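Local coordinates for protein iodotyrosine deiodinase (Thermotoga neapolitana DSM 4359, PDB 6PZ0) that uses FMN to remove halogen from iodotyrosines and other halotyrosines, a reductive dehalogenation carried out by a homodimer of the nitroreductase family, at residues T13-K18 against K92-E97; M41-W46 against F105-A110; L133-Y138 against L162-P167. All coordinates share one frame; numbering follows the deposited sequence. Where two conformers were deposited one is given.

Contact 1: T13-K18 against K92-E97; sequences TVRRFK and KPFLKE. With FMN (flavin mononucleotide), chain C; TYR (tyrosine), chain D.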
# COMPACT_ATOMS: atom_id res chain seq x y z
N THR A 13 -11.05 11.17 -2.48
CA THR A 13 -12.02 10.19 -2.92
C THR A 13 -12.89 10.74 -4.01
O THR A 13 -13.31 11.89 -3.95
CB THR A 13 -12.93 9.74 -1.77
OG1 THR A 13 -12.17 9.56 -0.58
CG2 THR A 13 -13.62 8.45 -2.11
N VAL A 14 -13.20 9.90 -4.99
CA VAL A 14 -14.21 10.26 -5.97
C VAL A 14 -15.27 9.15 -5.96
O VAL A 14 -14.97 8.00 -6.23
CB VAL A 14 -13.61 10.46 -7.37
CG1 VAL A 14 -14.70 10.74 -8.40
CG2 VAL A 14 -12.61 11.60 -7.37
N ARG A 15 -16.49 9.52 -5.59
CA ARG A 15 -17.63 8.61 -5.58
C ARG A 15 -18.70 9.05 -6.57
O ARG A 15 -19.75 8.41 -6.70
CB ARG A 15 -18.24 8.51 -4.18
CG ARG A 15 -17.28 7.97 -3.15
CD ARG A 15 -17.96 7.77 -1.82
NE ARG A 15 -17.06 7.26 -0.79
CZ ARG A 15 -16.28 8.01 -0.02
NH1 ARG A 15 -16.27 9.33 -0.15
NH2 ARG A 15 -15.51 7.45 0.89
N ARG A 16 -18.44 10.16 -7.23
CA ARG A 16 -19.31 10.70 -8.27
C ARG A 16 -18.53 10.72 -9.54
O ARG A 16 -17.48 11.34 -9.62
CB ARG A 16 -19.78 12.12 -7.94
CG ARG A 16 -20.67 12.23 -6.77
CD ARG A 16 -20.93 13.73 -6.48
NE ARG A 16 -21.38 14.42 -7.69
CZ ARG A 16 -22.66 14.53 -8.08
NH1 ARG A 16 -23.64 14.02 -7.35
NH2 ARG A 16 -22.95 15.17 -9.21
N PHE A 17 -19.08 10.07 -10.55
CA PHE A 17 -18.41 9.90 -11.82
C PHE A 17 -19.28 10.36 -12.98
O PHE A 17 -20.49 10.22 -12.94
CB PHE A 17 -18.06 8.44 -12.01
CG PHE A 17 -17.10 7.91 -11.02
CD1 PHE A 17 -15.73 8.09 -11.19
CD2 PHE A 17 -17.55 7.21 -9.92
CE1 PHE A 17 -14.84 7.59 -10.27
CE2 PHE A 17 -16.67 6.71 -8.99
CZ PHE A 17 -15.31 6.89 -9.17
N LYS A 18 -18.64 10.88 -14.02
CA LYS A 18 -19.29 11.05 -15.31
C LYS A 18 -19.46 9.72 -16.01
O LYS A 18 -18.80 8.74 -15.68
CB LYS A 18 -18.45 11.99 -16.17
CG LYS A 18 -18.23 13.36 -15.56
CD LYS A 18 -17.24 14.14 -16.38
CE LYS A 18 -17.07 15.54 -15.84
NZ LYS A 18 -16.06 16.26 -16.65
N LYS A 92 -24.75 1.92 -3.37
CA LYS A 92 -23.46 2.16 -4.02
C LYS A 92 -23.65 2.40 -5.49
O LYS A 92 -23.20 1.59 -6.33
CB LYS A 92 -22.53 0.98 -3.79
CG LYS A 92 -22.27 0.66 -2.34
CD LYS A 92 -21.65 1.87 -1.56
CE LYS A 92 -21.82 1.73 -0.07
NZ LYS A 92 -21.66 3.08 0.64
N PRO A 93 -24.30 3.52 -5.83
CA PRO A 93 -24.56 3.85 -7.23
C PRO A 93 -23.29 3.98 -8.07
O PRO A 93 -23.37 3.76 -9.28
CB PRO A 93 -25.30 5.19 -7.15
CG PRO A 93 -24.96 5.75 -5.81
CD PRO A 93 -24.75 4.58 -4.91
N PHE A 94 -22.14 4.29 -7.47
CA PHE A 94 -20.94 4.48 -8.27
C PHE A 94 -20.47 3.18 -8.88
O PHE A 94 -19.72 3.21 -9.84
CB PHE A 94 -19.79 5.11 -7.46
CG PHE A 94 -19.51 4.43 -6.14
CD1 PHE A 94 -18.76 3.27 -6.08
CD2 PHE A 94 -19.96 4.98 -4.96
CE1 PHE A 94 -18.50 2.65 -4.87
CE2 PHE A 94 -19.70 4.38 -3.73
CZ PHE A 94 -18.96 3.22 -3.68
N LEU A 95 -20.93 2.04 -8.35
CA LEU A 95 -20.55 0.76 -8.92
C LEU A 95 -21.22 0.50 -10.27
O LEU A 95 -20.77 -0.34 -11.06
CB LEU A 95 -20.92 -0.36 -7.96
CG LEU A 95 -20.14 -0.36 -6.64
CD1 LEU A 95 -20.64 -1.44 -5.74
CD2 LEU A 95 -18.61 -0.55 -6.90
N LYS A 96 -22.32 1.21 -10.52
CA LYS A 96 -22.91 1.23 -11.86
C LYS A 96 -22.42 2.44 -12.67
O LYS A 96 -22.18 2.33 -13.87
CB LYS A 96 -24.44 1.26 -11.77
CG LYS A 96 -25.15 1.24 -13.11
CD LYS A 96 -24.97 -0.11 -13.83
CE LYS A 96 -25.82 -0.20 -15.10
NZ LYS A 96 -27.27 -0.04 -14.84
N GLU A 97 -22.26 3.60 -12.03
CA GLU A 97 -22.04 4.83 -12.80
C GLU A 97 -20.62 4.95 -13.31
O GLU A 97 -20.36 5.57 -14.35
CB GLU A 97 -22.41 6.06 -11.97
CG GLU A 97 -23.90 6.12 -11.57
CD GLU A 97 -24.87 5.74 -12.70
OE1 GLU A 97 -24.75 6.29 -13.82
OE2 GLU A 97 -25.75 4.88 -12.48
N1 FMN C . -14.83 4.48 0.84
C2 FMN C . -16.09 4.03 0.70
O2 FMN C . -16.97 4.81 0.36
N3 FMN C . -16.38 2.73 0.95
C4 FMN C . -15.41 1.83 1.31
O4 FMN C . -15.73 0.65 1.52
C4A FMN C . -14.10 2.28 1.46
N5 FMN C . -13.10 1.41 1.84
C5A FMN C . -11.81 1.87 1.94
C6 FMN C . -10.82 0.96 2.30
C7 FMN C . -9.50 1.39 2.42
C7M FMN C . -8.44 0.39 2.80
C8 FMN C . -9.20 2.73 2.17
C8M FMN C . -7.77 3.17 2.27
C9 FMN C . -10.19 3.64 1.81
C9A FMN C . -11.51 3.21 1.70
N10 FMN C . -12.54 4.11 1.35
C10 FMN C . -13.83 3.61 1.21
C1' FMN C . -12.26 5.55 1.08
C2' FMN C . -12.08 6.32 2.41
O2' FMN C . -13.34 6.59 3.01
C3' FMN C . -11.30 7.61 2.17
O3' FMN C . -10.01 7.25 1.78
C4' FMN C . -11.22 8.52 3.41
O4' FMN C . -12.52 8.97 3.73
C5' FMN C . -10.36 9.73 3.13
O5' FMN C . -10.87 10.38 1.99
P FMN C . -10.18 11.69 1.46
O1P FMN C . -11.04 12.24 0.32
O2P FMN C . -8.80 11.36 0.94
O3P FMN C . -10.03 12.68 2.60
N TYR D . -17.90 -0.28 2.94
CA TYR D . -18.92 0.57 3.55
C TYR D . -19.41 1.64 2.57
O TYR D . -20.35 2.39 2.88
CB TYR D . -18.39 1.22 4.83
CG TYR D . -17.14 2.06 4.69
CD1 TYR D . -17.18 3.33 4.14
CD2 TYR D . -15.92 1.58 5.15
CE1 TYR D . -16.03 4.10 4.03
CE2 TYR D . -14.76 2.37 5.06
CZ TYR D . -14.83 3.60 4.49
OH TYR D . -13.68 4.36 4.39
OXT TYR D . -18.87 1.75 1.46
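Phe-94 CB lies against loop 13-18, 3.4 Å from Arg-15 O and 3.8 Å from CE2 of Phe-17. Phe-17 presents the edge of its ring to this methylene. The Phe-94 CG sits between its own N and carbonyl carbon (chi1 50°), which brings CD2 alongside the root of Arg-15, 4.0 Å from its CB. From there the Arg-15 chain runs extended to the flavin: NE donates to FMN O2 at 2.7 Å, and NH2 to N1 at 3.0 Å with an N-H...N angle of 158°. A second, weak NH2 bond also reaches O2. Thr-13 CG2 lies 3.3 Å over the centre of one guanidinium face, which would limit its tilting, while Thr-13 N binds phosphate oxygen O1P. Lys-92, whose CB lies toward the rim of one Phe-94 face, reaches the bound tyrosine: NZ forms a 2.7 Å hydrogen bond to its carboxylate O. Further out, Val-14 CG1 packs on a face of Phe-17, and Pro-163 of strand 156-165 touches both phenylalanines. With an alanine in place of Arg-15, the flavin N1 and O2 would probably lose these donors and the Thr-13 methyl its flat partner. A guanidinium at the N1-O2 edge is consistent with stabilising negative charge on the reduced flavin, while Lys-92 holds the carboxylate of the bound tyrosine nearby.

Contact 2: M41-W46 against F105-A110; sequences MNAQPW and FSEKSA. With FMN (flavin mononucleotide), chain I; TYR (tyrosine), chain J.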
# COMPACT_ATOMS: atom_id res chain seq x y z
N MET A 41 9.58 -10.66 -2.53
CA MET A 41 10.29 -11.53 -3.47
C MET A 41 10.11 -11.14 -4.94
O MET A 41 10.28 -11.95 -5.84
CB MET A 41 9.87 -12.98 -3.25
CG MET A 41 10.56 -13.52 -1.99
SD MET A 41 10.72 -15.31 -1.95
CE MET A 41 11.50 -15.51 -0.35
N ASN A 42 9.86 -9.86 -5.15
CA ASN A 42 9.52 -9.32 -6.45
C ASN A 42 8.48 -10.15 -7.18
O ASN A 42 8.54 -10.30 -8.40
CB ASN A 42 10.77 -9.20 -7.35
CG ASN A 42 10.51 -8.32 -8.55
OD1 ASN A 42 9.72 -7.36 -8.48
ND2 ASN A 42 11.14 -8.62 -9.66
N ALA A 43 7.55 -10.72 -6.42
CA ALA A 43 6.55 -11.59 -7.02
C ALA A 43 5.57 -10.84 -7.91
O ALA A 43 4.92 -11.44 -8.77
CB ALA A 43 5.81 -12.34 -5.94
N GLN A 44 5.45 -9.53 -7.70
CA GLN A 44 4.47 -8.72 -8.42
C GLN A 44 3.10 -9.37 -8.29
O GLN A 44 2.48 -9.77 -9.29
CB GLN A 44 4.85 -8.56 -9.89
CG GLN A 44 6.18 -7.87 -10.08
CD GLN A 44 6.87 -8.28 -11.39
OE1 GLN A 44 6.46 -7.87 -12.46
NE2 GLN A 44 7.93 -9.05 -11.28
N PRO A 45 2.62 -9.50 -7.04
CA PRO A 45 1.47 -10.36 -6.75
C PRO A 45 0.12 -9.74 -7.06
O PRO A 45 -0.89 -10.29 -6.67
CB PRO A 45 1.61 -10.60 -5.24
CG PRO A 45 2.19 -9.30 -4.74
CD PRO A 45 3.22 -8.97 -5.80
N TRP A 46 0.10 -8.63 -7.77
CA TRP A 46 -1.15 -7.96 -8.15
C TRP A 46 -1.66 -8.54 -9.44
O TRP A 46 -0.87 -8.88 -10.33
CB TRP A 46 -0.95 -6.46 -8.35
CG TRP A 46 0.38 -6.10 -8.91
CD1 TRP A 46 0.74 -6.07 -10.23
CD2 TRP A 46 1.53 -5.73 -8.16
NE1 TRP A 46 2.06 -5.68 -10.34
CE2 TRP A 46 2.57 -5.48 -9.09
CE3 TRP A 46 1.80 -5.60 -6.80
CZ2 TRP A 46 3.84 -5.06 -8.69
CZ3 TRP A 46 3.08 -5.19 -6.40
CH2 TRP A 46 4.08 -4.94 -7.35
N PHE A 105 -6.60 -7.88 -7.44
CA PHE A 105 -6.43 -9.12 -6.73
C PHE A 105 -5.01 -9.31 -6.25
O PHE A 105 -4.08 -8.79 -6.85
CB PHE A 105 -6.78 -10.32 -7.63
CG PHE A 105 -8.18 -10.31 -8.14
CD1 PHE A 105 -8.53 -9.53 -9.24
CD2 PHE A 105 -9.13 -11.12 -7.57
CE1 PHE A 105 -9.82 -9.56 -9.73
CE2 PHE A 105 -10.43 -11.13 -8.06
CZ PHE A 105 -10.77 -10.34 -9.13
N SER A 106 -4.86 -10.09 -5.19
CA SER A 106 -3.54 -10.48 -4.71
C SER A 106 -3.34 -11.98 -4.89
O SER A 106 -4.26 -12.77 -4.74
CB SER A 106 -3.33 -10.12 -3.26
OG SER A 106 -4.32 -10.71 -2.44
N GLU A 107 -2.13 -12.34 -5.26
CA GLU A 107 -1.74 -13.72 -5.39
C GLU A 107 -1.48 -14.31 -4.02
O GLU A 107 -0.47 -13.99 -3.40
CB GLU A 107 -0.51 -13.79 -6.25
CG GLU A 107 0.07 -15.15 -6.35
CD GLU A 107 1.14 -15.15 -7.37
OE1 GLU A 107 2.20 -14.56 -7.10
OE2 GLU A 107 0.90 -15.70 -8.46
N LYS A 108 -2.39 -15.15 -3.53
CA LYS A 108 -2.33 -15.60 -2.14
C LYS A 108 -1.01 -16.25 -1.76
O LYS A 108 -0.56 -16.14 -0.63
CB LYS A 108 -3.45 -16.59 -1.87
CG LYS A 108 -4.84 -15.99 -2.01
CD LYS A 108 -5.89 -17.07 -1.94
CE LYS A 108 -7.29 -16.51 -2.11
NZ LYS A 108 -8.31 -17.60 -2.29
N SER A 109 -0.40 -16.94 -2.71
CA SER A 109 0.77 -17.76 -2.40
C SER A 109 2.03 -16.92 -2.30
O SER A 109 3.03 -17.38 -1.75
CB SER A 109 0.93 -18.83 -3.47
OG SER A 109 1.14 -18.22 -4.72
N ALA A 110 1.99 -15.69 -2.81
CA ALA A 110 3.18 -14.84 -2.80
C ALA A 110 3.46 -14.32 -1.40
O ALA A 110 2.53 -14.05 -0.64
CB ALA A 110 3.05 -13.66 -3.75
N1 FMN I . 13.64 -6.95 0.99
C2 FMN I . 14.51 -7.56 1.85
O2 FMN I . 15.70 -7.52 1.59
N3 FMN I . 14.07 -8.21 2.97
C4 FMN I . 12.72 -8.22 3.25
O4 FMN I . 12.32 -8.77 4.28
C4A FMN I . 11.83 -7.59 2.40
N5 FMN I . 10.49 -7.59 2.66
C5A FMN I . 9.63 -6.95 1.80
C6 FMN I . 8.29 -6.92 2.09
C7 FMN I . 7.41 -6.26 1.24
C7M FMN I . 5.95 -6.27 1.61
C8 FMN I . 7.87 -5.62 0.11
C8M FMN I . 6.95 -4.89 -0.81
C9 FMN I . 9.23 -5.66 -0.19
C9A FMN I . 10.10 -6.31 0.67
N10 FMN I . 11.45 -6.35 0.38
C10 FMN I . 12.30 -6.95 1.27
C1' FMN I . 11.99 -5.67 -0.85
C2' FMN I . 11.78 -6.62 -2.07
O2' FMN I . 12.65 -7.74 -2.11
C3' FMN I . 11.90 -5.81 -3.36
O3' FMN I . 10.85 -4.89 -3.30
C4' FMN I . 11.84 -6.62 -4.65
O4' FMN I . 13.00 -7.41 -4.73
C5' FMN I . 11.82 -5.76 -5.90
O5' FMN I . 12.94 -4.90 -5.84
P FMN I . 13.19 -3.83 -7.00
O1P FMN I . 13.07 -4.59 -8.31
O2P FMN I . 14.54 -3.15 -6.76
O3P FMN I . 12.17 -2.75 -6.91
N TYR J . 13.21 -11.26 5.34
CA TYR J . 14.21 -12.07 4.63
C TYR J . 15.44 -11.28 4.21
O TYR J . 16.42 -11.85 3.69
CB TYR J . 13.58 -12.73 3.41
CG TYR J . 13.03 -11.84 2.31
CD1 TYR J . 13.88 -11.13 1.46
CD2 TYR J . 11.66 -11.74 2.11
CE1 TYR J . 13.37 -10.36 0.42
CE2 TYR J . 11.14 -10.96 1.09
CZ TYR J . 11.99 -10.27 0.24
OH TYR J . 11.46 -9.51 -0.78
OXT TYR J . 15.48 -10.06 4.41
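Three small aliphatic groups meet across this contact: Ala-110 CB sits against Pro-45 CB at 3.7 Å and Ala-43 CB at 3.8 Å, touching both the proline CB and the alanine methyl. Pro-45 CB also borders Glu-107 CB, 4.0 Å away. Pro-45 O accepts from Glu-107 N at 2.8 Å, the donor lying in the carbonyl plane with a C=O...N angle of 150°, and it is touched as well by the CA-H of Ser-106. A matching CA-H contact runs from Trp-46 CA to Phe-105 O, at 3.3 Å. This bond and the two CA-H...O contacts accompany the antiparallel non-hydrogen-bonded pair Trp-46 and Ser-106, where outer strand 46-51 begins beside strand 100-107 in the sheet of the nitroreductase-type fold; a type I turn from Glu-107 to Ala-110 then folds the chain back so that Ala-110 faces the proline. An unusual chi1 of 34° turns the indole back over its own chain, with Gln-44 CA and Pro-45 CD each 3.7 Å above one face. Trp-46 and Ser-106 share the face of the sheet covered by helix 113-130, the indole NE1 bonding Asn-35 and the serine hydroxyl Glu-159. At the other end of segment 41-46, Gln-44 NE2 bonds Asn-42 O at 3.2 Å. The second subunit supplies Asn-177 N to Gln-44 OE1 and Phe-186 to a T-shaped stack with Phe-105, whose ring leads away from the loop. Met-41 N donates to the phenolic OH of bound tyrosine at 2.8 Å (163°), with its CG beside the ligand ring, in an active site whose Tyr-72, Lys-92 and Glu-68 come from the second subunit.

Contact 3: L133-Y138 against L162-P167; sequences LGSVPY and LPVGYP. With FMN (flavin mononucleotide), chain C.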
# COMPACT_ATOMS: atom_id res chain seq x y z
N LEU A 133 -8.17 11.13 -13.35
CA LEU A 133 -9.21 10.16 -13.09
C LEU A 133 -9.42 10.12 -11.60
O LEU A 133 -8.59 10.59 -10.83
CB LEU A 133 -8.84 8.78 -13.64
CG LEU A 133 -8.62 8.76 -15.14
CD1 LEU A 133 -8.31 7.35 -15.57
CD2 LEU A 133 -9.83 9.26 -15.90
N GLY A 134 -10.59 9.64 -11.20
CA GLY A 134 -10.95 9.56 -9.81
C GLY A 134 -11.21 8.12 -9.45
O GLY A 134 -11.51 7.29 -10.31
N SER A 135 -11.11 7.81 -8.17
CA SER A 135 -11.46 6.49 -7.71
C SER A 135 -11.74 6.47 -6.22
O SER A 135 -11.72 7.51 -5.54
CB SER A 135 -10.35 5.47 -8.03
OG SER A 135 -10.85 4.15 -7.85
N VAL A 136 -12.10 5.30 -5.74
CA VAL A 136 -12.33 5.09 -4.32
C VAL A 136 -11.99 3.63 -4.05
O VAL A 136 -12.39 2.76 -4.81
CB VAL A 136 -13.79 5.41 -3.85
CG1 VAL A 136 -14.82 4.74 -4.71
CG2 VAL A 136 -13.97 5.00 -2.41
N PRO A 137 -11.19 3.36 -3.01
CA PRO A 137 -10.93 1.96 -2.67
C PRO A 137 -12.15 1.39 -2.03
O PRO A 137 -12.40 1.62 -0.85
CB PRO A 137 -9.77 2.03 -1.70
CG PRO A 137 -9.19 3.40 -1.86
CD PRO A 137 -10.33 4.26 -2.24
N TYR A 138 -12.96 0.71 -2.81
CA TYR A 138 -14.22 0.23 -2.30
C TYR A 138 -14.06 -1.19 -1.79
O TYR A 138 -13.63 -2.08 -2.51
CB TYR A 138 -15.32 0.31 -3.35
CG TYR A 138 -16.56 -0.30 -2.80
CD1 TYR A 138 -17.18 0.25 -1.67
CD2 TYR A 138 -17.08 -1.45 -3.34
CE1 TYR A 138 -18.30 -0.35 -1.13
CE2 TYR A 138 -18.19 -2.05 -2.81
CZ TYR A 138 -18.80 -1.49 -1.71
OH TYR A 138 -19.89 -2.10 -1.16
N LEU A 162 -11.95 -0.75 -7.33
CA LEU A 162 -11.66 0.63 -7.62
C LEU A 162 -12.50 1.10 -8.78
O LEU A 162 -12.14 0.89 -9.92
CB LEU A 162 -10.17 0.82 -7.97
CG LEU A 162 -9.18 0.52 -6.85
CD1 LEU A 162 -7.78 0.48 -7.41
CD2 LEU A 162 -9.28 1.61 -5.82
N PRO A 163 -13.66 1.71 -8.50
CA PRO A 163 -14.39 2.37 -9.58
C PRO A 163 -13.49 3.47 -10.12
O PRO A 163 -12.88 4.16 -9.32
CB PRO A 163 -15.64 2.95 -8.88
CG PRO A 163 -15.68 2.26 -7.52
CD PRO A 163 -14.26 1.97 -7.18
N VAL A 164 -13.39 3.60 -11.43
CA VAL A 164 -12.52 4.57 -12.05
C VAL A 164 -13.29 5.29 -13.14
O VAL A 164 -13.98 4.67 -13.94
CB VAL A 164 -11.28 3.91 -12.65
CG1 VAL A 164 -10.44 4.92 -13.39
CG2 VAL A 164 -10.46 3.27 -11.56
N GLY A 165 -13.17 6.61 -13.15
CA GLY A 165 -13.83 7.40 -14.16
C GLY A 165 -13.42 8.83 -14.02
O GLY A 165 -12.59 9.17 -13.17
N TYR A 166 -14.01 9.68 -14.85
CA TYR A 166 -13.82 11.10 -14.68
C TYR A 166 -14.64 11.57 -13.49
O TYR A 166 -15.83 11.24 -13.37
CB TYR A 166 -14.26 11.87 -15.92
CG TYR A 166 -13.44 11.60 -17.13
CD1 TYR A 166 -12.06 11.87 -17.14
CD2 TYR A 166 -14.03 11.12 -18.30
CE1 TYR A 166 -11.31 11.64 -18.28
CE2 TYR A 166 -13.27 10.88 -19.43
CZ TYR A 166 -11.91 11.15 -19.41
OH TYR A 166 -11.17 10.92 -20.54
N PRO A 167 -14.02 12.34 -12.61
CA PRO A 167 -14.80 12.80 -11.47
C PRO A 167 -15.90 13.77 -11.88
O PRO A 167 -15.70 14.57 -12.80
CB PRO A 167 -13.78 13.50 -10.59
CG PRO A 167 -12.44 13.11 -11.14
CD PRO A 167 -12.65 12.87 -12.59
N1 FMN C . -14.83 4.48 0.84
C2 FMN C . -16.09 4.03 0.70
O2 FMN C . -16.97 4.81 0.36
N3 FMN C . -16.38 2.73 0.95
C4 FMN C . -15.41 1.83 1.31
O4 FMN C . -15.73 0.65 1.52
C4A FMN C . -14.10 2.28 1.46
N5 FMN C . -13.10 1.41 1.84
C5A FMN C . -11.81 1.87 1.94
C6 FMN C . -10.82 0.96 2.30
C7 FMN C . -9.50 1.39 2.42
C7M FMN C . -8.44 0.39 2.80
C8 FMN C . -9.20 2.73 2.17
C8M FMN C . -7.77 3.17 2.27
C9 FMN C . -10.19 3.64 1.81
C9A FMN C . -11.51 3.21 1.70
N10 FMN C . -12.54 4.11 1.35
C10 FMN C . -13.83 3.61 1.21
C1' FMN C . -12.26 5.55 1.08
C2' FMN C . -12.08 6.32 2.41
O2' FMN C . -13.34 6.59 3.01
C3' FMN C . -11.30 7.61 2.17
O3' FMN C . -10.01 7.25 1.78
C4' FMN C . -11.22 8.52 3.41
O4' FMN C . -12.52 8.97 3.73
C5' FMN C . -10.36 9.73 3.13
O5' FMN C . -10.87 10.38 1.99
P FMN C . -10.18 11.69 1.46
O1P FMN C . -11.04 12.24 0.32
O2P FMN C . -8.80 11.36 0.94
O3P FMN C . -10.03 12.68 2.60
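Leu-133 forks against two bumps of segment 162-167: CD2 lies 3.7 Å from CD1 of the Tyr-166 ring, and CD1 lies 3.9 Å from Val-164 CG1. Next to it Gly-134 has no side chain, and the Pro-167 ring fills the place beside it; a beta carbon on the glycine would come within 3.1 Å of Pro-167 CG. Gly-134 N bonds Gly-165 O at 2.8 Å, almost in line with the carbonyl (173°), whereas the return bond from Gly-165 N is weak. Farther along, Pro-163 presses CD into Val-136, 3.8 Å from CG1, and Leu-162 pushes CD2 onto the backbone at Pro-137, 3.6 Å from its CA. Val-136 serves both sides: CG1, between its N and carbonyl carbon (chi1 51°), meets the proline, and CG2 points to the flavin, 3.4 Å from FMN N1. Together with the Pro-137 ring near C9, it packs against the flavin on the face opposite the bound tyrosine. Tyr-138 brings CD1 near FMN O4, and its OH bonds Glu-68. The short, weakly bonded strand 134-135 lies at the edge of the sheet, beside strand 156-165, whose other neighbour is strand 100-107; Leu-128 of helix 113-130 packs on Leu-133, Ser-135 and Val-164, while helix 94-97 packs on Pro-163 through Phe-94 and Leu-95.

Overall arrangement
Contacts 1 and 3 adjoin, their centres about 7 Å apart: loop 13-18 runs beside segments 133-138 and 162-167, with backbone hydrogen bonds between Val-14 and Ser-135 and between Lys-18 and Tyr-166, and both contacts touch the same FMN. Contact 3 is buried, joining backbone bonds to apolar packing, and places mainly Val-136 and Pro-137 against the flavin; contact 1 is only partly buried, its charged groups turned to flavin and bound tyrosine. Contact 2, also buried, lies on the opposite side of the chain's centre from contact 1, about 28 Å away between centres, and reaches, through Met-41, an active site built largely by the second subunit. Contacts 2 and 3 share the sheet through neighbouring strands 100-107 and 156-165 without touching.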